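Local coordinates for C2 domain protein (Ramazzottius varieornatus, PDB 7DF2) that is a tardigrade-specific C2 domain protein that binds calcium ions; its precise biological role is uncertain, at residues Ser89-Tyr95 against Met128-Ala132; Gly122-Ile126 against Cys148-Gly152. All blocks are in the same frame, centred on the assembly; numbering follows the deposited sequence.

Contact 1: Ser89-Tyr95 against Met128-Ala132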
loop_
_atom_site.group_PDB
_atom_site.type_symbol
_atom_site.label_atom_id
_atom_site.label_comp_id
_atom_site.label_asym_id
_atom_site.label_seq_id
_atom_site.Cartn_x
_atom_site.Cartn_y
_atom_site.Cartn_z
ATOM N N SER A 89 10.526 -1.310 -9.016
ATOM C CA SER A 89 10.013 -2.195 -7.972
ATOM C C SER A 89 8.888 -3.076 -8.494
ATOM O O SER A 89 9.017 -4.307 -8.500
ATOM C CB SER A 89 9.533 -1.380 -6.766
ATOM O OG SER A 89 8.735 -0.281 -7.178
ATOM N N VAL A 90 7.788 -2.474 -8.927
ATOM C CA VAL A 90 6.644 -3.194 -9.473
ATOM C C VAL A 90 5.869 -2.234 -10.363
ATOM O O VAL A 90 5.527 -1.124 -9.929
ATOM C CB VAL A 90 5.762 -3.782 -8.358
ATOM C CG1 VAL A 90 5.501 -2.757 -7.271
ATOM C CG2 VAL A 90 4.445 -4.268 -8.936
ATOM N N PRO A 91 5.575 -2.615 -11.603
ATOM C CA PRO A 91 4.824 -1.723 -12.491
ATOM C C PRO A 91 3.457 -1.401 -11.911
ATOM O O PRO A 91 2.810 -2.251 -11.297
ATOM C CB PRO A 91 4.704 -2.532 -13.786
ATOM C CG PRO A 91 5.791 -3.553 -13.708
ATOM C CD PRO A 91 5.945 -3.877 -12.263
ATOM N N TYR A 92 3.020 -0.155 -12.117
ATOM C CA TYR A 92 1.735 0.281 -11.580
ATOM C C TYR A 92 0.589 -0.582 -12.088
ATOM O O TYR A 92 -0.412 -0.768 -11.383
ATOM C CB TYR A 92 1.491 1.749 -11.938
ATOM C CG TYR A 92 2.485 2.710 -11.331
ATOM C CD1 TYR A 92 2.922 2.562 -10.024
ATOM C CD2 TYR A 92 2.979 3.781 -12.066
ATOM C CE1 TYR A 92 3.827 3.455 -9.466
ATOM C CE2 TYR A 92 3.880 4.661 -11.526
ATOM C CZ TYR A 92 4.304 4.500 -10.232
ATOM O OH TYR A 92 5.199 5.395 -9.701
ATOM N N SER A 93 0.726 -1.148 -13.293
ATOM C CA SER A 93 -0.315 -2.028 -13.820
ATOM C C SER A 93 -0.518 -3.283 -12.975
ATOM O O SER A 93 -1.545 -3.952 -13.122
ATOM C CB SER A 93 0.026 -2.439 -15.251
ATOM O OG SER A 93 1.281 -3.093 -15.285
ATOM N N ASN A 94 0.427 -3.631 -12.109
ATOM C CA ASN A 94 0.278 -4.801 -11.254
ATOM C C ASN A 94 -0.334 -4.478 -9.897
ATOM O O ASN A 94 -0.632 -5.405 -9.133
ATOM C CB ASN A 94 1.632 -5.486 -11.055
ATOM C CG ASN A 94 2.239 -5.949 -12.370
ATOM O OD1 ASN A 94 3.458 -5.953 -12.543
ATOM N ND2 ASN A 94 1.382 -6.318 -13.314
ATOM N N TYR A 95 -0.520 -3.201 -9.574
ATOM C CA TYR A 95 -1.195 -2.854 -8.332
ATOM C C TYR A 95 -2.673 -3.236 -8.410
ATOM O O TYR A 95 -3.240 -3.432 -9.489
ATOM C CB TYR A 95 -1.091 -1.352 -8.046
ATOM C CG TYR A 95 0.251 -0.817 -7.600
ATOM C CD1 TYR A 95 1.427 -1.101 -8.297
ATOM C CD2 TYR A 95 0.331 0.029 -6.493
ATOM C CE1 TYR A 95 2.658 -0.561 -7.887
ATOM C CE2 TYR A 95 1.544 0.568 -6.084
ATOM C CZ TYR A 95 2.699 0.273 -6.782
ATOM O OH TYR A 95 3.884 0.812 -6.341
ATOM N N MET A 128 4.593 -1.779 1.983
ATOM C CA MET A 128 3.224 -1.466 1.591
ATOM C C MET A 128 3.284 -0.248 0.675
ATOM O O MET A 128 3.817 0.794 1.072
ATOM C CB MET A 128 2.369 -1.190 2.823
ATOM C CG MET A 128 2.178 -2.422 3.696
ATOM S SD MET A 128 1.094 -2.089 5.095
ATOM C CE MET A 128 2.165 -1.206 6.218
ATOM N N ARG A 129 2.798 -0.393 -0.559
ATOM C CA ARG A 129 2.891 0.658 -1.570
ATOM C C ARG A 129 1.488 1.114 -1.939
ATOM O O ARG A 129 0.609 0.284 -2.187
ATOM C CB ARG A 129 3.628 0.173 -2.828
ATOM C CG ARG A 129 5.105 -0.123 -2.615
ATOM C CD ARG A 129 5.786 -0.362 -3.959
ATOM N NE ARG A 129 7.201 -0.667 -3.787
ATOM C CZ ARG A 129 8.169 0.243 -3.776
ATOM N NH1 ARG A 129 7.884 1.535 -3.930
ATOM N NH2 ARG A 129 9.427 -0.140 -3.614
ATOM N N VAL A 130 1.278 2.432 -1.988
ATOM C CA VAL A 130 0.021 3.007 -2.453
ATOM C C VAL A 130 0.353 4.134 -3.415
ATOM O O VAL A 130 1.279 4.918 -3.174
ATOM C CB VAL A 130 -0.850 3.549 -1.294
ATOM C CG1 VAL A 130 -2.101 4.255 -1.830
ATOM C CG2 VAL A 130 -1.257 2.428 -0.341
ATOM N N ARG A 131 -0.387 4.207 -4.512
ATOM C CA ARG A 131 -0.276 5.347 -5.415
ATOM C C ARG A 131 -1.654 5.957 -5.620
ATOM O O ARG A 131 -2.631 5.244 -5.886
ATOM C CB ARG A 131 0.340 4.945 -6.757
ATOM C CG ARG A 131 0.319 6.084 -7.808
ATOM C CD ARG A 131 1.089 5.641 -9.058
ATOM N NE ARG A 131 1.053 6.627 -10.130
ATOM C CZ ARG A 131 1.913 7.635 -10.247
ATOM N NH1 ARG A 131 2.877 7.793 -9.355
ATOM N NH2 ARG A 131 1.812 8.482 -11.261
ATOM N N ALA A 132 -1.733 7.276 -5.495
ATOM C CA ALA A 132 -2.974 8.001 -5.716
ATOM C C ALA A 132 -2.759 9.025 -6.816
ATOM O O ALA A 132 -1.786 9.781 -6.782
ATOM C CB ALA A 132 -3.447 8.695 -4.431
#
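Arg-131 and Tyr-92 stack where the loop between strands 70-77 and 96-100 folds over one face of the C2-domain beta-sandwich, on strand 121-136. The arginine chain is extended from CG to NE and crosses the tyrosine at about a right angle. A chi4 of 87° turns the guanidinium flat onto the ring, planes 16° apart, in an off-centre cation-pi stack. On that same face CD sits over the ring centre, a CH-pi contact 3.5 Å from the Tyr-92 centroid, so the guanidinium is shifted toward the rim. NH1 passes near Tyr-92 OH at a poor bonding angle; its hydrogen bond goes to Asn-145 of the next strand.

The packing around Arg-129 is different. Ser-89 covers one guanidinium face, OG 3.5 Å from Arg-129 CZ, but OG only packs there, being hydrogen-bonded to the carbonyls of Asp-84 and Gly-86. Val-90 CG1 lies 4.1 Å from Arg-129 CD. A salt bridge from NE to Asp-77 and NH2 bonds to the carbonyls of Lys-80 and Asn-83 give both nitrogens of this buried cation polar partners. Tyr-95 slants across the aliphatic part: CG lies anti to the carbonyl carbon (chi1 -73°), directing the ring at the strand, and OH ends 3.3 Å from Arg-129 CD.

Contact 2: Gly122-Ile126 against Cys148-Gly152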
loop_
_atom_site.group_PDB
_atom_site.type_symbol
_atom_site.label_atom_id
_atom_site.label_comp_id
_atom_site.label_asym_id
_atom_site.label_seq_id
_atom_site.Cartn_x
_atom_site.Cartn_y
_atom_site.Cartn_z
ATOM N N GLY A 122 12.962 -15.777 2.518
ATOM C CA GLY A 122 13.183 -14.963 3.697
ATOM C C GLY A 122 13.136 -13.502 3.292
ATOM O O GLY A 122 13.656 -13.126 2.240
ATOM N N VAL A 123 12.497 -12.679 4.123
ATOM C CA VAL A 123 12.468 -11.240 3.894
ATOM C C VAL A 123 12.804 -10.516 5.186
ATOM O O VAL A 123 12.540 -11.006 6.290
ATOM C CB VAL A 123 11.106 -10.748 3.350
ATOM C CG1 VAL A 123 10.821 -11.352 1.986
ATOM C CG2 VAL A 123 9.989 -11.061 4.340
ATOM N N ARG A 124 13.396 -9.330 5.037
ATOM C CA ARG A 124 13.650 -8.429 6.151
ATOM C C ARG A 124 12.734 -7.219 6.163
ATOM O O ARG A 124 12.489 -6.663 7.233
ATOM C CB ARG A 124 15.105 -7.940 6.127
ATOM C CG ARG A 124 16.119 -9.059 6.273
ATOM C CD ARG A 124 17.539 -8.530 6.282
ATOM N NE ARG A 124 18.513 -9.606 6.108
ATOM C CZ ARG A 124 19.011 -10.329 7.106
ATOM N NH1 ARG A 124 19.890 -11.288 6.854
ATOM N NH2 ARG A 124 18.627 -10.094 8.356
ATOM N N LYS A 125 12.224 -6.808 5.004
ATOM C CA LYS A 125 11.368 -5.634 4.889
ATOM C C LYS A 125 10.320 -5.894 3.822
ATOM O O LYS A 125 10.651 -6.358 2.727
ATOM C CB LYS A 125 12.182 -4.390 4.501
ATOM C CG LYS A 125 12.723 -3.601 5.668
ATOM C CD LYS A 125 12.917 -2.146 5.295
ATOM C CE LYS A 125 13.956 -1.998 4.213
ATOM N NZ LYS A 125 14.414 -0.593 4.130
ATOM N N ILE A 126 9.065 -5.571 4.122
ATOM C CA ILE A 126 7.988 -5.634 3.143
ATOM C C ILE A 126 7.408 -4.236 3.004
ATOM O O ILE A 126 7.027 -3.614 4.003
ATOM C CB ILE A 126 6.900 -6.638 3.562
ATOM C CG1 ILE A 126 7.472 -8.058 3.580
ATOM C CG2 ILE A 126 5.691 -6.560 2.639
ATOM C CD1 ILE A 126 6.526 -9.084 4.162
ATOM N N CYS A 148 5.367 2.390 3.153
ATOM C CA CYS A 148 5.455 2.087 4.572
ATOM C C CYS A 148 6.036 0.686 4.693
ATOM O O CYS A 148 5.594 -0.222 3.983
ATOM C CB CYS A 148 4.063 2.155 5.203
ATOM S SG CYS A 148 3.954 1.792 6.925
ATOM N N HIS A 149 7.027 0.498 5.565
ATOM C CA HIS A 149 7.664 -0.806 5.681
ATOM C C HIS A 149 7.128 -1.631 6.842
ATOM O O HIS A 149 6.908 -1.122 7.942
ATOM C CB HIS A 149 9.173 -0.632 5.850
ATOM C CG HIS A 149 9.843 -0.052 4.647
ATOM N ND1 HIS A 149 9.760 -0.637 3.403
ATOM C CD2 HIS A 149 10.607 1.054 4.498
ATOM C CE1 HIS A 149 10.447 0.087 2.536
ATOM N NE2 HIS A 149 10.970 1.117 3.176
ATOM N N ILE A 150 6.951 -2.919 6.595
ATOM C CA ILE A 150 6.713 -3.898 7.645
ATOM C C ILE A 150 8.046 -4.566 7.946
ATOM O O ILE A 150 8.739 -5.025 7.029
ATOM C CB ILE A 150 5.659 -4.933 7.215
ATOM C CG1 ILE A 150 4.316 -4.261 6.911
ATOM C CG2 ILE A 150 5.493 -6.008 8.278
ATOM C CD1 ILE A 150 3.424 -5.110 6.011
ATOM N N THR A 151 8.416 -4.602 9.225
ATOM C CA THR A 151 9.606 -5.306 9.682
ATOM C C THR A 151 9.236 -6.126 10.911
ATOM O O THR A 151 8.210 -5.889 11.557
ATOM C CB THR A 151 10.768 -4.346 10.000
ATOM O OG1 THR A 151 10.387 -3.463 11.061
ATOM C CG2 THR A 151 11.147 -3.522 8.766
ATOM N N GLY A 152 10.086 -7.101 11.235
ATOM C CA GLY A 152 9.707 -8.152 12.155
ATOM C C GLY A 152 10.357 -8.185 13.519
ATOM O O GLY A 152 10.214 -9.189 14.224
HETATM O O HOH W 1 12.129 -7.871 9.644
#
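Ile-126 and Ile-150 face each other as an antiparallel hydrogen-bonded pair, joined by two nearly straight backbone bonds. Ile-126 N reaches Ile-150 O at 3.0 Å, and Ile-150 N returns to Ile-126 O at 2.7 Å. Each of these oxygens also takes a CA-H...O contact: Lys-125 CA lies 3.4 Å from Ile-150 O, and His-149 CA is 3.3 Å from Ile-126 O. The two isoleucine side chains leave the same face of the sheet, their CB atoms 4.2 Å apart.

Lys-125 runs between two neighbours on the other strand. Its CG presses against the methyl of Thr-151, CG to CG2 3.5 Å, a tight carbon pair, and these side chains lie alongside each other, pointing the same way. Further out, CD passes over one face of the His-149 imidazole, a CH-pi contact 3.9 Å from the ring centroid; beyond it the chain bends at chi3 (-64°) on the way to NZ.

Past Ile-150 the direct backbone bonding gives way to a water bridge. Water 1 donates to Arg-124 O and accepts from Gly-152 N, at 2.7 Å from each.

In the next shell, Asn-82 binds Lys-125 NZ, fixing the far end of the chain that covers His-149, while Glu-153 takes the Thr-151 hydroxyl. Trp-188 of strand 181-190 and Ile-43 of strand 41-51 pack against both isoleucines, which therefore sit in the interior between the two sheets. Strands 121-136 and 139-150 form a beta hairpin, and this is its open end, away from the turn, in the layered beta-sandwich of a C2 domain.

Both contacts use strand 121-136: contact 2 takes its beginning, contact 1 its middle, and their centres lie about 17 Å apart. Along the chain the segments alternate, in the order 89-95, 122-126, 128-132, 148-152. Contact 2 pairs the strand with 139-150, its neighbour in the sheet, whereas contact 1 lays a loop over the sheet. They meet directly, with Met-128 N 2.7 Å from Cys-148 O in a probable hydrogen bond that continues the hairpin ladder, and Met-128 CG packing on Ile-150 CD1. One hairpin thus carries both the pairing and the loop packing, while farther along the same strand Asp-134 and Asp-136 bind calcium.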